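Local atomic coordinates of short chain dehydrogenase (Leptospira borgpetersenii serovar Hardjo-bovis, PDB entry 6UH2), a protein that probably acts as an NAD-dependent oxidoreductase of the short-chain dehydrogenase/reductase family and binds NAD+. Residues L94-G99 / F126-Y131; V120-T125 / A174-G179; L22-G27 / I48-E53. All coordinates share one frame; numbering follows the deposited sequence. Where two conformers were deposited one is given.

Contact 1. Residues L94-G99 / F126-Y131. With NAD (nicotinamide-adenine-dinucleotide), chain D.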
loop_
_atom_site.group_PDB
_atom_site.type_symbol
_atom_site.label_atom_id
_atom_site.label_comp_id
_atom_site.label_asym_id
_atom_site.label_seq_id
_atom_site.Cartn_x
_atom_site.Cartn_y
_atom_site.Cartn_z
ATOM N N LEU B 94 -11.929 8.791 -8.360
ATOM C CA LEU B 94 -11.468 10.180 -8.317
ATOM C C LEU B 94 -10.037 10.201 -7.798
ATOM O O LEU B 94 -9.774 9.708 -6.698
ATOM C CB LEU B 94 -12.353 11.045 -7.411
ATOM C CG LEU B 94 -11.750 12.415 -7.043
ATOM C CD1 LEU B 94 -11.643 13.310 -8.289
ATOM C CD2 LEU B 94 -12.538 13.148 -5.949
ATOM N N ILE B 95 -9.119 10.776 -8.572
ATOM C CA ILE B 95 -7.725 10.910 -8.157
ATOM C C ILE B 95 -7.414 12.394 -8.018
ATOM O O ILE B 95 -7.340 13.120 -9.018
ATOM C CB ILE B 95 -6.756 10.230 -9.135
ATOM C CG1 ILE B 95 -7.141 8.759 -9.330
ATOM C CG2 ILE B 95 -5.309 10.348 -8.625
ATOM C CD1 ILE B 95 -6.132 7.965 -10.108
ATOM N N ASN B 96 -7.215 12.845 -6.775
ATOM C CA ASN B 96 -6.880 14.242 -6.492
ATOM C C ASN B 96 -5.364 14.403 -6.585
ATOM O O ASN B 96 -4.639 14.470 -5.590
ATOM C CB ASN B 96 -7.414 14.645 -5.122
ATOM C CG ASN B 96 -8.915 14.857 -5.123
ATOM O OD1 ASN B 96 -9.431 15.660 -5.898
ATOM N ND2 ASN B 96 -9.629 14.123 -4.262
ATOM N N CYS B 97 -4.876 14.460 -7.807
ATOM C CA CYS B 97 -3.438 14.497 -8.008
ATOM C C CYS B 97 -2.892 15.914 -8.092
ATOM O O CYS B 97 -1.693 16.114 -7.877
ATOM C CB CYS B 97 -3.066 13.699 -9.272
ATOM S SG CYS B 97 -1.288 13.342 -9.424
ATOM N N ALA B 98 -3.739 16.904 -8.360
ATOM C CA ALA B 98 -3.249 18.271 -8.471
ATOM C C ALA B 98 -2.645 18.736 -7.151
ATOM O O ALA B 98 -3.198 18.490 -6.073
ATOM C CB ALA B 98 -4.387 19.199 -8.885
ATOM N N GLY B 99 -1.497 19.406 -7.251
ATOM C CA GLY B 99 -0.807 19.952 -6.095
ATOM C C GLY B 99 0.262 20.917 -6.543
ATOM O O GLY B 99 0.833 20.770 -7.628
ATOM N N PHE B 126 -10.833 19.173 -1.364
ATOM C CA PHE B 126 -12.134 19.259 -0.706
ATOM C C PHE B 126 -13.263 19.383 -1.722
ATOM O O PHE B 126 -14.282 18.687 -1.633
ATOM C CB PHE B 126 -12.164 20.456 0.244
ATOM C CG PHE B 126 -13.543 21.022 0.443
ATOM C CD1 PHE B 126 -14.485 20.337 1.196
ATOM C CD2 PHE B 126 -13.895 22.241 -0.119
ATOM C CE1 PHE B 126 -15.763 20.863 1.377
ATOM C CE2 PHE B 126 -15.160 22.777 0.056
ATOM C CZ PHE B 126 -16.098 22.089 0.799
ATOM N N LEU B 127 -13.105 20.292 -2.680
ATOM C CA LEU B 127 -14.181 20.605 -3.616
ATOM C C LEU B 127 -14.478 19.421 -4.532
ATOM O O LEU B 127 -15.645 19.045 -4.724
ATOM C CB LEU B 127 -13.798 21.844 -4.424
ATOM C CG LEU B 127 -14.865 22.582 -5.217
ATOM C CD1 LEU B 127 -15.863 23.209 -4.271
ATOM C CD2 LEU B 127 -14.201 23.647 -6.079
ATOM N N LEU B 128 -13.435 18.824 -5.113
ATOM C CA LEU B 128 -13.649 17.675 -5.988
ATOM C C LEU B 128 -14.195 16.493 -5.200
ATOM O O LEU B 128 -15.046 15.750 -5.699
ATOM C CB LEU B 128 -12.350 17.292 -6.713
ATOM C CG LEU B 128 -12.049 18.013 -8.038
ATOM C CD1 LEU B 128 -12.960 17.508 -9.153
ATOM C CD2 LEU B 128 -12.205 19.528 -7.888
ATOM N N SER B 129 -13.717 16.302 -3.967
ATOM C CA SER B 129 -14.260 15.229 -3.138
ATOM C C SER B 129 -15.722 15.488 -2.809
ATOM O O SER B 129 -16.535 14.555 -2.775
ATOM C CB SER B 129 -13.441 15.072 -1.856
ATOM O OG SER B 129 -12.114 14.657 -2.155
ATOM N N GLN B 130 -16.088 16.755 -2.615
ATOM C CA GLN B 130 -17.455 17.078 -2.211
ATOM C C GLN B 130 -18.441 16.870 -3.361
ATOM O O GLN B 130 -19.511 16.274 -3.172
ATOM C CB GLN B 130 -17.531 18.517 -1.691
ATOM C CG GLN B 130 -18.942 18.908 -1.220
ATOM C CD GLN B 130 -19.077 20.383 -0.895
ATOM O OE1 GLN B 130 -18.859 21.240 -1.750
ATOM N NE2 GLN B 130 -19.420 20.688 0.354
ATOM N N TYR B 131 -18.109 17.362 -4.559
ATOM C CA TYR B 131 -18.987 17.133 -5.701
ATOM C C TYR B 131 -19.075 15.654 -6.039
ATOM O O TYR B 131 -20.146 15.155 -6.396
ATOM C CB TYR B 131 -18.515 17.940 -6.916
ATOM C CG TYR B 131 -19.077 19.331 -6.851
ATOM C CD1 TYR B 131 -20.331 19.627 -7.378
ATOM C CD2 TYR B 131 -18.386 20.333 -6.195
ATOM C CE1 TYR B 131 -20.866 20.904 -7.269
ATOM C CE2 TYR B 131 -18.910 21.601 -6.082
ATOM C CZ TYR B 131 -20.144 21.887 -6.616
ATOM O OH TYR B 131 -20.639 23.172 -6.477
HETATM P PA NAD D . 3.427 18.817 -11.401
HETATM O O1A NAD D . 3.792 20.265 -10.985
HETATM O O2A NAD D . 4.226 18.114 -12.499
HETATM O O5B NAD D . 1.836 18.701 -11.778
HETATM C C5B NAD D . 0.805 19.324 -11.034
HETATM C C4B NAD D . -0.320 19.459 -12.024
HETATM O O4B NAD D . -1.411 20.082 -11.246
HETATM C C3B NAD D . 0.003 20.396 -13.198
HETATM O O3B NAD D . -0.401 19.796 -14.453
HETATM C C2B NAD D . -0.888 21.614 -12.919
HETATM O O2B NAD D . -1.308 22.267 -14.126
HETATM C C1B NAD D . -2.044 21.009 -12.090
HETATM N N9A NAD D . -2.706 22.116 -11.407
HETATM C C8A NAD D . -2.130 23.237 -10.811
HETATM N N7A NAD D . -3.040 24.054 -10.355
HETATM C C5A NAD D . -4.265 23.470 -10.679
HETATM C C6A NAD D . -5.586 23.860 -10.488
HETATM N N6A NAD D . -5.915 25.011 -9.867
HETATM N N1A NAD D . -6.556 23.042 -10.923
HETATM C C2A NAD D . -6.248 21.899 -11.538
HETATM N N3A NAD D . -5.014 21.450 -11.779
HETATM C C4A NAD D . -4.053 22.271 -11.328
HETATM O O3 NAD D . 3.417 17.872 -10.087
HETATM P PN NAD D . 3.787 16.322 -9.838
HETATM O O1N NAD D . 5.259 16.173 -9.377
HETATM O O2N NAD D . 3.173 15.514 -10.986
HETATM O O5D NAD D . 2.889 16.175 -8.426
HETATM C C5D NAD D . 1.620 15.560 -8.489
HETATM C C4D NAD D . 1.155 15.377 -7.047
HETATM O O4D NAD D . 2.166 14.652 -6.239
HETATM C C3D NAD D . 1.036 16.734 -6.354
HETATM O O3D NAD D . -0.033 16.720 -5.400
HETATM C C2D NAD D . 2.355 16.906 -5.542
HETATM O O2D NAD D . 2.214 17.721 -4.390
HETATM C C1D NAD D . 2.589 15.420 -5.145
HETATM N N1N NAD D . 4.033 15.073 -4.894
HETATM C C2N NAD D . 4.987 15.291 -5.840
HETATM C C3N NAD D . 6.289 14.958 -5.562
HETATM C C7N NAD D . 7.327 15.205 -6.602
HETATM O O7N NAD D . 8.501 15.085 -6.285
HETATM N N7N NAD D . 6.927 15.542 -7.849
HETATM C C4N NAD D . 6.594 14.396 -4.310
HETATM C C5N NAD D . 5.618 14.196 -3.380
HETATM C C6N NAD D . 4.306 14.542 -3.695
#

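Contact 2. Residues V120-T125 / A174-G179. With NAD (nicotinamide-adenine-dinucleotide), chain D.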
loop_
_atom_site.group_PDB
_atom_site.type_symbol
_atom_site.label_atom_id
_atom_site.label_comp_id
_atom_site.label_asym_id
_atom_site.label_seq_id
_atom_site.Cartn_x
_atom_site.Cartn_y
_atom_site.Cartn_z
ATOM N N VAL B 120 -5.212 25.271 -4.064
ATOM C CA VAL B 120 -5.047 24.114 -4.945
ATOM C C VAL B 120 -5.044 22.826 -4.130
ATOM O O VAL B 120 -5.775 21.875 -4.438
ATOM C CB VAL B 120 -3.769 24.254 -5.798
ATOM C CG1 VAL B 120 -3.509 22.983 -6.602
ATOM C CG2 VAL B 120 -3.895 25.445 -6.741
ATOM N N ASN B 121 -4.244 22.788 -3.057
ATOM C CA ASN B 121 -4.035 21.540 -2.327
ATOM C C ASN B 121 -5.235 21.197 -1.443
ATOM O O ASN B 121 -5.762 20.082 -1.517
ATOM C CB ASN B 121 -2.745 21.618 -1.494
ATOM C CG ASN B 121 -1.479 21.738 -2.356
ATOM O OD1 ASN B 121 -1.540 21.868 -3.589
ATOM N ND2 ASN B 121 -0.318 21.711 -1.697
ATOM N N LEU B 122 -5.692 22.138 -0.605
ATOM C CA LEU B 122 -6.785 21.836 0.323
ATOM C C LEU B 122 -8.164 22.061 -0.299
ATOM O O LEU B 122 -8.986 21.139 -0.330
ATOM C CB LEU B 122 -6.662 22.664 1.615
ATOM C CG LEU B 122 -5.690 22.235 2.708
ATOM C CD1 LEU B 122 -5.889 23.110 3.949
ATOM C CD2 LEU B 122 -5.831 20.735 3.060
ATOM N N ASN B 123 -8.454 23.291 -0.754
ATOM C CA ASN B 123 -9.760 23.561 -1.366
ATOM C C ASN B 123 -10.028 22.634 -2.546
ATOM O O ASN B 123 -11.147 22.128 -2.713
ATOM C CB ASN B 123 -9.865 25.020 -1.835
ATOM C CG ASN B 123 -9.940 25.996 -0.684
ATOM O OD1 ASN B 123 -8.948 26.228 -0.004
ATOM N ND2 ASN B 123 -11.127 26.552 -0.443
ATOM N N GLY B 124 -9.026 22.420 -3.392
ATOM C CA GLY B 124 -9.241 21.605 -4.575
ATOM C C GLY B 124 -9.581 20.165 -4.240
ATOM O O GLY B 124 -10.490 19.582 -4.834
ATOM N N THR B 125 -8.853 19.568 -3.293
ATOM C CA THR B 125 -9.179 18.205 -2.879
ATOM C C THR B 125 -10.540 18.165 -2.195
ATOM O O THR B 125 -11.335 17.249 -2.435
ATOM C CB THR B 125 -8.075 17.651 -1.963
ATOM O OG1 THR B 125 -6.881 17.461 -2.731
ATOM C CG2 THR B 125 -8.465 16.298 -1.367
ATOM N N ALA B 174 3.866 21.651 3.899
ATOM C CA ALA B 174 3.737 20.725 5.021
ATOM C C ALA B 174 2.341 20.795 5.624
ATOM O O ALA B 174 1.716 19.765 5.898
ATOM C CB ALA B 174 4.792 21.038 6.085
ATOM N N MET B 175 1.834 22.013 5.829
ATOM C CA MET B 175 0.490 22.183 6.378
ATOM C C MET B 175 -0.555 21.499 5.507
ATOM O O MET B 175 -1.393 20.737 6.005
ATOM C CB MET B 175 0.165 23.670 6.497
ATOM C CG MET B 175 0.742 24.379 7.713
ATOM S SD MET B 175 0.363 26.139 7.537
ATOM C CE MET B 175 0.077 26.633 9.245
ATOM N N THR B 176 -0.550 21.789 4.203
ATOM C CA THR B 176 -1.654 21.299 3.375
ATOM C C THR B 176 -1.545 19.804 3.092
ATOM O O THR B 176 -2.574 19.135 2.941
ATOM C CB THR B 176 -1.757 22.066 2.048
ATOM O OG1 THR B 176 -0.550 21.916 1.294
ATOM C CG2 THR B 176 -2.032 23.566 2.307
ATOM N N LYS B 177 -0.333 19.256 3.017
ATOM C CA LYS B 177 -0.220 17.822 2.760
ATOM C C LYS B 177 -0.578 17.011 4.000
ATOM O O LYS B 177 -1.221 15.959 3.892
ATOM C CB LYS B 177 1.185 17.483 2.258
ATOM C CG LYS B 177 1.446 17.983 0.838
ATOM C CD LYS B 177 0.415 17.395 -0.148
ATOM C CE LYS B 177 0.707 17.804 -1.579
ATOM N NZ LYS B 177 -0.184 17.102 -2.561
ATOM N N ALA B 178 -0.179 17.481 5.188
ATOM C CA ALA B 178 -0.712 16.892 6.419
ATOM C C ALA B 178 -2.231 16.984 6.460
ATOM O O ALA B 178 -2.910 16.052 6.920
ATOM C CB ALA B 178 -0.131 17.592 7.647
ATOM N N GLY B 179 -2.778 18.113 6.002
ATOM C CA GLY B 179 -4.225 18.282 5.991
ATOM C C GLY B 179 -4.923 17.312 5.053
ATOM O O GLY B 179 -6.031 16.850 5.343
HETATM P PA NAD D . 3.427 18.817 -11.401
HETATM O O1A NAD D . 3.792 20.265 -10.985
HETATM O O2A NAD D . 4.226 18.114 -12.499
HETATM O O5B NAD D . 1.836 18.701 -11.778
HETATM C C5B NAD D . 0.805 19.324 -11.034
HETATM C C4B NAD D . -0.320 19.459 -12.024
HETATM O O4B NAD D . -1.411 20.082 -11.246
HETATM C C3B NAD D . 0.003 20.396 -13.198
HETATM O O3B NAD D . -0.401 19.796 -14.453
HETATM C C2B NAD D . -0.888 21.614 -12.919
HETATM O O2B NAD D . -1.308 22.267 -14.126
HETATM C C1B NAD D . -2.044 21.009 -12.090
HETATM N N9A NAD D . -2.706 22.116 -11.407
HETATM C C8A NAD D . -2.130 23.237 -10.811
HETATM N N7A NAD D . -3.040 24.054 -10.355
HETATM C C5A NAD D . -4.265 23.470 -10.679
HETATM C C6A NAD D . -5.586 23.860 -10.488
HETATM N N6A NAD D . -5.915 25.011 -9.867
HETATM N N1A NAD D . -6.556 23.042 -10.923
HETATM C C2A NAD D . -6.248 21.899 -11.538
HETATM N N3A NAD D . -5.014 21.450 -11.779
HETATM C C4A NAD D . -4.053 22.271 -11.328
HETATM O O3 NAD D . 3.417 17.872 -10.087
HETATM P PN NAD D . 3.787 16.322 -9.838
HETATM O O1N NAD D . 5.259 16.173 -9.377
HETATM O O2N NAD D . 3.173 15.514 -10.986
HETATM O O5D NAD D . 2.889 16.175 -8.426
HETATM C C5D NAD D . 1.620 15.560 -8.489
HETATM C C4D NAD D . 1.155 15.377 -7.047
HETATM O O4D NAD D . 2.166 14.652 -6.239
HETATM C C3D NAD D . 1.036 16.734 -6.354
HETATM O O3D NAD D . -0.033 16.720 -5.400
HETATM C C2D NAD D . 2.355 16.906 -5.542
HETATM O O2D NAD D . 2.214 17.721 -4.390
HETATM C C1D NAD D . 2.589 15.420 -5.145
HETATM N N1N NAD D . 4.033 15.073 -4.894
HETATM C C2N NAD D . 4.987 15.291 -5.840
HETATM C C3N NAD D . 6.289 14.958 -5.562
HETATM C C7N NAD D . 7.327 15.205 -6.602
HETATM O O7N NAD D . 8.501 15.085 -6.285
HETATM N N7N NAD D . 6.927 15.542 -7.849
HETATM C C4N NAD D . 6.594 14.396 -4.310
HETATM C C5N NAD D . 5.618 14.196 -3.380
HETATM C C6N NAD D . 4.306 14.542 -3.695
#

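Contact 3. Residues L22-G27 / I48-E53. With NAD (nicotinamide-adenine-dinucleotide), chain D.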
loop_
_atom_site.group_PDB
_atom_site.type_symbol
_atom_site.label_atom_id
_atom_site.label_comp_id
_atom_site.label_asym_id
_atom_site.label_seq_id
_atom_site.Cartn_x
_atom_site.Cartn_y
_atom_site.Cartn_z
ATOM N N LEU B 22 -14.258 4.562 -15.196
ATOM C CA LEU B 22 -14.006 5.930 -15.633
ATOM C C LEU B 22 -13.255 6.644 -14.517
ATOM O O LEU B 22 -13.742 6.715 -13.388
ATOM C CB LEU B 22 -15.318 6.645 -15.965
ATOM C CG LEU B 22 -15.180 8.129 -16.336
ATOM C CD1 LEU B 22 -14.250 8.293 -17.514
ATOM C CD2 LEU B 22 -16.535 8.710 -16.676
ATOM N N VAL B 23 -12.057 7.138 -14.823
ATOM C CA VAL B 23 -11.164 7.738 -13.836
ATOM C C VAL B 23 -11.105 9.238 -14.092
ATOM O O VAL B 23 -10.756 9.675 -15.197
ATOM C CB VAL B 23 -9.758 7.129 -13.905
ATOM C CG1 VAL B 23 -8.864 7.717 -12.799
ATOM C CG2 VAL B 23 -9.820 5.607 -13.820
ATOM N N LEU B 24 -11.428 10.019 -13.069
ATOM C CA LEU B 24 -11.299 11.471 -13.092
ATOM C C LEU B 24 -10.043 11.851 -12.316
ATOM O O LEU B 24 -9.962 11.604 -11.110
ATOM C CB LEU B 24 -12.540 12.114 -12.465
ATOM C CG LEU B 24 -12.632 13.631 -12.413
ATOM C CD1 LEU B 24 -12.600 14.151 -13.827
ATOM C CD2 LEU B 24 -13.926 14.090 -11.689
ATOM N N ILE B 25 -9.069 12.463 -12.991
ATOM C CA ILE B 25 -7.773 12.787 -12.392
ATOM C C ILE B 25 -7.544 14.288 -12.503
ATOM O O ILE B 25 -7.416 14.816 -13.612
ATOM C CB ILE B 25 -6.615 12.036 -13.072
ATOM C CG1 ILE B 25 -6.984 10.572 -13.333
ATOM C CG2 ILE B 25 -5.350 12.145 -12.220
ATOM C CD1 ILE B 25 -5.909 9.775 -14.073
ATOM N N THR B 26 -7.482 14.972 -11.363
ATOM C CA THR B 26 -7.095 16.374 -11.369
ATOM C C THR B 26 -5.579 16.454 -11.489
ATOM O O THR B 26 -4.855 15.557 -11.047
ATOM C CB THR B 26 -7.555 17.097 -10.097
ATOM O OG1 THR B 26 -6.781 16.635 -8.981
ATOM C CG2 THR B 26 -9.030 16.841 -9.833
ATOM N N GLY B 27 -5.101 17.530 -12.110
ATOM C CA GLY B 27 -3.671 17.663 -12.307
ATOM C C GLY B 27 -3.068 16.591 -13.187
ATOM O O GLY B 27 -1.874 16.311 -13.075
ATOM N N ILE B 48 -10.614 10.986 -17.635
ATOM C CA ILE B 48 -10.863 12.414 -17.784
ATOM C C ILE B 48 -9.802 13.147 -16.972
ATOM O O ILE B 48 -9.668 12.926 -15.760
ATOM C CB ILE B 48 -12.279 12.803 -17.333
ATOM C CG1 ILE B 48 -13.328 12.116 -18.211
ATOM C CG2 ILE B 48 -12.452 14.321 -17.383
ATOM C CD1 ILE B 48 -14.753 12.284 -17.735
ATOM N N CYS B 49 -9.047 14.009 -17.633
ATOM C CA CYS B 49 -8.053 14.840 -16.963
ATOM C C CYS B 49 -8.621 16.243 -16.772
ATOM O O CYS B 49 -9.052 16.874 -17.746
ATOM C CB CYS B 49 -6.758 14.891 -17.776
ATOM S SG CYS B 49 -5.640 16.199 -17.207
ATOM N N LEU B 50 -8.638 16.724 -15.522
ATOM C CA LEU B 50 -8.996 18.104 -15.200
ATOM C C LEU B 50 -7.723 18.855 -14.835
ATOM O O LEU B 50 -7.083 18.537 -13.827
ATOM C CB LEU B 50 -9.986 18.195 -14.035
ATOM C CG LEU B 50 -11.370 17.564 -14.072
ATOM C CD1 LEU B 50 -12.159 18.027 -12.856
ATOM C CD2 LEU B 50 -12.097 17.931 -15.344
ATOM N N ASP B 51 -7.379 19.871 -15.629
ATOM C CA ASP B 51 -6.101 20.553 -15.468
ATOM C C ASP B 51 -6.192 21.845 -16.260
ATOM O O ASP B 51 -6.788 21.834 -17.344
ATOM C CB ASP B 51 -4.963 19.651 -15.981
ATOM C CG ASP B 51 -3.580 20.062 -15.469
ATOM O OD1 ASP B 51 -3.200 21.245 -15.607
ATOM O OD2 ASP B 51 -2.856 19.178 -14.957
ATOM N N PRO B 52 -5.692 22.978 -15.753
ATOM C CA PRO B 52 -5.646 24.185 -16.603
ATOM C C PRO B 52 -4.677 24.058 -17.762
ATOM O O PRO B 52 -4.824 24.780 -18.756
ATOM C CB PRO B 52 -5.219 25.296 -15.632
ATOM C CG PRO B 52 -4.538 24.596 -14.538
ATOM C CD PRO B 52 -5.248 23.268 -14.384
ATOM N N GLU B 53 -3.702 23.163 -17.664
ATOM C CA GLU B 53 -2.681 22.975 -18.681
ATOM C C GLU B 53 -3.025 21.782 -19.557
ATOM O O GLU B 53 -3.484 20.741 -19.073
ATOM C CB GLU B 53 -1.303 22.757 -18.047
ATOM C CG GLU B 53 -0.811 23.931 -17.234
ATOM C CD GLU B 53 -0.770 25.205 -18.047
ATOM O OE1 GLU B 53 -1.228 26.259 -17.543
ATOM O OE2 GLU B 53 -0.288 25.144 -19.197
HETATM P PA NAD D . 3.427 18.817 -11.401
HETATM O O1A NAD D . 3.792 20.265 -10.985
HETATM O O2A NAD D . 4.226 18.114 -12.499
HETATM O O5B NAD D . 1.836 18.701 -11.778
HETATM C C5B NAD D . 0.805 19.324 -11.034
HETATM C C4B NAD D . -0.320 19.459 -12.024
HETATM O O4B NAD D . -1.411 20.082 -11.246
HETATM C C3B NAD D . 0.003 20.396 -13.198
HETATM O O3B NAD D . -0.401 19.796 -14.453
HETATM C C2B NAD D . -0.888 21.614 -12.919
HETATM O O2B NAD D . -1.308 22.267 -14.126
HETATM C C1B NAD D . -2.044 21.009 -12.090
HETATM N N9A NAD D . -2.706 22.116 -11.407
HETATM C C8A NAD D . -2.130 23.237 -10.811
HETATM N N7A NAD D . -3.040 24.054 -10.355
HETATM C C5A NAD D . -4.265 23.470 -10.679
HETATM C C6A NAD D . -5.586 23.860 -10.488
HETATM N N6A NAD D . -5.915 25.011 -9.867
HETATM N N1A NAD D . -6.556 23.042 -10.923
HETATM C C2A NAD D . -6.248 21.899 -11.538
HETATM N N3A NAD D . -5.014 21.450 -11.779
HETATM C C4A NAD D . -4.053 22.271 -11.328
HETATM O O3 NAD D . 3.417 17.872 -10.087
HETATM P PN NAD D . 3.787 16.322 -9.838
HETATM O O1N NAD D . 5.259 16.173 -9.377
HETATM O O2N NAD D . 3.173 15.514 -10.986
HETATM O O5D NAD D . 2.889 16.175 -8.426
HETATM C C5D NAD D . 1.620 15.560 -8.489
HETATM C C4D NAD D . 1.155 15.377 -7.047
HETATM O O4D NAD D . 2.166 14.652 -6.239
HETATM C C3D NAD D . 1.036 16.734 -6.354
HETATM O O3D NAD D . -0.033 16.720 -5.400
HETATM C C2D NAD D . 2.355 16.906 -5.542
HETATM O O2D NAD D . 2.214 17.721 -4.390
HETATM C C1D NAD D . 2.589 15.420 -5.145
HETATM N N1N NAD D . 4.033 15.073 -4.894
HETATM C C2N NAD D . 4.987 15.291 -5.840
HETATM C C3N NAD D . 6.289 14.958 -5.562
HETATM C C7N NAD D . 7.327 15.205 -6.602
HETATM O O7N NAD D . 8.501 15.085 -6.285
HETATM N N7N NAD D . 6.927 15.542 -7.849
HETATM C C4N NAD D . 6.594 14.396 -4.310
HETATM C C5N NAD D . 5.618 14.196 -3.380
HETATM C C6N NAD D . 4.306 14.542 -3.695
#

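Contact 1. Residues L94-G99 / F126-Y131
Residues Asn96 to Gly99 match the NNAG-type motif of short-chain dehydrogenases, and here Asn96 meets Leu128 and Ser129 of helix 111-139. The strand 94-96 and the helix run nearly antiparallel, at 169°, with their axes 9.3 Å apart. The Asn96 amide carries most of the polar contact. Its CG lies anti to the carbonyl carbon (chi1 -75°), which sends the amide toward the helix. Asn96 OD1 rests against Leu128 CB at 3.4 Å. Asn96 ND2 makes a weak, bent bond to Ser129 OG, 3.3 Å long with an N-H...O angle of 128°. Both groups have firmer partners: ND2 bonds to Asn147 OD1 on the adjacent strand, and Ser129 OG bonds to Thr125 O one helical turn earlier. The amide thus ties its own strand to the next one and only weakly to the helix. Leu94 CD2 lies over the helix backbone, 3.6 Å from Leu128 O, and meets the Leu128 side chain at CB, 4.2 Å away. The Leu128 side chain continues to Phe81 and Thr26. An inverse gamma turn centred on Asn96 leads the chain to the cofactor. Cys97 O accepts a hydrogen bond from NAD O3D at 3.0 Å. Ala98 CB lies 3.7 Å from NAD N3A, on the adenine. This is the Rossmann-fold arrangement of a central strand covered by a helix, with the strand's C-terminal end at the dinucleotide.

Contact 2. Residues V120-T125 / A174-G179
Thr176 OG1 takes an N-H from Asn121 ND2, and its own hydrogen goes to Val172 O one turn back, with Tyr173 O as a weak second acceptor. The contact joins helices 111-139 and 171-191 of the Rossmann-type fold, whose segments run at 29° with axes 9.1 Å apart. The cross-helix bond is 3.0 Å from Asn121 ND2 to Thr176 OG1 and fairly straight, at 163°. The hydroxyl lies almost in the Asn121 amide plane. Thr176 OG1 sits between its backbone N and carbonyl carbon (chi1 60°), a position from which it reaches both the carbonyls behind it and the neighbouring helix. At the other end of the amide, Asn121 OD1 accepts from Ile100 N, so both ends are held. Leu122 packs beside this bond. Its CG meets Thr176 CG2 at 3.9 Å, while its CD2 lies 3.6 Å from Thr176 O and continues over the backbone of Gly179. A wider pi-type turn occupies 120-123 of the first helix. Tyr173 and Lys177 fit the YxxxK motif of the family, and Asn121 is consistent with the asparagine that accompanies it. The Lys177 side chain starts away from the first helix but bends back at chi2 and passes Asn121 ND2. Lys177 NZ bonds to NAD O3D at 2.9 Å, more weakly to NAD O2D at 3.1 Å, and also to Phe148 O.

Contact 3. Residues L22-G27 / I48-E53
The Asp51 carboxylate packs through OD2 against the Gly27 backbone, 3.1 Å from Gly27 C, and grips both hydroxyls of the adenosine ribose by hydrogen bonds. This is the first beta-alpha-beta unit of the Rossmann fold, with parallel strands 22-26 and 46-51 joined through helix 31-42. Asp51 OD1 accepts from NAD O2B and Asp51 OD2 from NAD O3B, each at 2.6 Å. An acidic residue here, bonded to the 2'-hydroxyl, is characteristic of NAD-dependent members of the family. Pro52 comes up to the adenine, with its CD 3.2 Å from NAD N3A.

The second shell fixes the carboxylate. Asp51 CG is anti to its backbone N (chi1 -162°), and OD1 closes an Asx turn with Glu53 N. OD2 also accepts from Ser29 N in the glycine-rich turn. Gly27 opens that turn with a positive phi of 63°, and its N donates to Leu50 O at 2.8 Å. This last bond between the strands places Gly27 beside Asp51.

Farther out, the strands pair in parallel register: Leu24 with Ile48, Ile25 with Cys49, Thr26 with Leu50. Backbone bonds run from Ile48 N to Val23 O, from Ile25 N to Ile48 O and from Leu50 N to Ile25 O. CA-H...O contacts fill in between them. Thr26 OG1 is hydrogen-bonded to Ala98 N, in the loop that follows the next strand. On the face that carries Leu24, Ile48 and Leu50, the side chains interlock. Leu22 CD1 touches Ile48 CG1 at 4.0 Å. Leu24 CD1 meets two side chains of the other strand, 3.6 Å from both Ile48 CG2 and Leu50 CG.

All three contacts touch one NAD molecule. Contact 3 holds the adenosine ribose, and contact 2 holds the nicotinamide ribose. Contact 1 lies between them, its centre 10 Å from each, while the centres of contacts 2 and 3 are about 17 Å apart and their nearest atoms about 6 Å. Contacts 1 and 3 share the sheet: Ile95 N is 2.8 Å from Leu24 O, and Ile95 O is 3.0 Å from Thr26 N, both probable hydrogen bonds. Contacts 1 and 2 share helix 111-139 and pack directly, with Gly99 CA 3.2 Å from Asn121 OD1. They also share a cofactor atom, NAD O3D, which bonds to both Cys97 O and Lys177 NZ.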